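Aminoglycoside N(3)-acetyltransferase (PDB 7LAP) acetylates the 3-amino group of aminoglycoside antibiotics, using acetyl-CoA as the acetyl donor, and so confers resistance to these drugs. Local coordinates at the interface of chains A and B. Coordinates in Å, arbitrary orientation; residue numbers count along the deposited sequence, not the author numbering. Chains: chain A/B, Aminoglycoside N(3)-acetyltransferase.

The interface of chains A and B. Residues chain A 84-86, 92; chain B 11, 15, 53.
The stretch A:Ala84-A:Pro85-A:Pro86 runs as an extended loop that brings A:Pro86 against helix 7-18 of chain B and A:Ala84 toward the loop residue B:Tyr53. B:Glu11 and B:Leu15, one turn apart on that helix, meet A:Pro86 and A:Trp92 respectively. This is part of a two-fold symmetric interface between two copies of an Antibiotic_NAT family acetyltransferase, which may or may not be the working form of the enzyme. B:Leu15 comes in at about a right angle to A:Trp92 and sets methyl CD1 over one face of the indole, 4.0 Å from the centre of the six-membered ring. CD1 of B:Leu15 is shifted toward the rim of the ring, 3.6 Å from CZ2 of A:Trp92. With CG anti to its own carbonyl carbon (chi1 -66°), A:Trp92 turns the benzo end of its ring toward chain B, where CH2 also meets CE2 of B:Tyr53 at 4.1 Å. B:Tyr53 has CG anti to the backbone N (chi1 178°), which sends the phenol toward A:Pro86, tip to tip, with OH 3.6 Å from CD of the proline ring. The same hydroxyl reaches the carbonyl of A:Ala84 through a water: OH of B:Tyr53 and O of A:Ala84 each lie 2.5 Å from it, short distances for such a bridge. B:Glu11, poorly ordered, runs antiparallel alongside A:Pro86, its carboxylate carbon CD modelled 3.7 Å from CG of the proline.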
# COMPACT_ATOMS: atom_id res chain seq x y z
N ALA A 84 -11.99 -5.65 5.48
CA ALA A 84 -13.37 -6.07 5.65
C ALA A 84 -13.47 -6.97 6.88
O ALA A 84 -12.49 -7.61 7.26
CB ALA A 84 -13.85 -6.85 4.42
N PRO A 85 -14.62 -7.04 7.53
CA PRO A 85 -14.80 -8.06 8.56
C PRO A 85 -14.77 -9.44 7.92
O PRO A 85 -15.32 -9.63 6.83
CB PRO A 85 -16.18 -7.76 9.16
CG PRO A 85 -16.86 -6.90 8.17
CD PRO A 85 -15.81 -6.16 7.41
N PRO A 86 -14.11 -10.40 8.55
CA PRO A 86 -14.07 -11.78 8.01
C PRO A 86 -15.47 -12.36 7.88
O PRO A 86 -16.37 -12.04 8.66
CB PRO A 86 -13.26 -12.55 9.07
CG PRO A 86 -12.59 -11.52 9.89
CD PRO A 86 -13.41 -10.25 9.83
N TRP A 92 -17.55 -15.69 16.08
CA TRP A 92 -16.73 -15.27 17.21
C TRP A 92 -17.53 -15.24 18.52
O TRP A 92 -18.76 -15.24 18.51
CB TRP A 92 -16.15 -13.87 16.94
CG TRP A 92 -15.17 -13.83 15.80
CD1 TRP A 92 -14.70 -14.90 15.07
CD2 TRP A 92 -14.56 -12.66 15.24
NE1 TRP A 92 -13.82 -14.45 14.10
CE2 TRP A 92 -13.70 -13.09 14.20
CE3 TRP A 92 -14.63 -11.29 15.54
CZ2 TRP A 92 -12.96 -12.19 13.42
CZ3 TRP A 92 -13.87 -10.40 14.78
CH2 TRP A 92 -13.06 -10.86 13.72
N GLU B 11 -5.37 -13.46 11.32
CA GLU B 11 -6.47 -12.92 12.10
C GLU B 11 -6.57 -13.59 13.47
O GLU B 11 -6.76 -12.90 14.47
CB GLU B 11 -7.79 -13.06 11.34
CG GLU B 11 -7.97 -12.01 10.24
CD GLU B 11 -9.04 -12.39 9.24
OE1 GLU B 11 -9.70 -13.45 9.42
OE2 GLU B 11 -9.20 -11.65 8.24
N LEU B 15 -6.27 -11.51 16.97
CA LEU B 15 -7.37 -11.54 17.93
C LEU B 15 -6.90 -12.04 19.30
O LEU B 15 -7.21 -11.43 20.32
CB LEU B 15 -8.50 -12.42 17.40
CG LEU B 15 -9.33 -11.82 16.25
CD1 LEU B 15 -10.17 -12.92 15.59
CD2 LEU B 15 -10.19 -10.67 16.75
N TYR B 53 -5.78 -7.07 16.75
CA TYR B 53 -6.71 -7.09 15.62
C TYR B 53 -7.48 -5.77 15.63
O TYR B 53 -8.36 -5.56 16.47
CB TYR B 53 -7.66 -8.30 15.68
CG TYR B 53 -8.62 -8.22 14.51
CD1 TYR B 53 -8.24 -8.64 13.24
CD2 TYR B 53 -9.88 -7.65 14.66
CE1 TYR B 53 -9.14 -8.52 12.14
CE2 TYR B 53 -10.75 -7.51 13.59
CZ TYR B 53 -10.39 -7.94 12.33
OH TYR B 53 -11.31 -7.75 11.28
O HOH W 1 -10.55 -7.78 8.85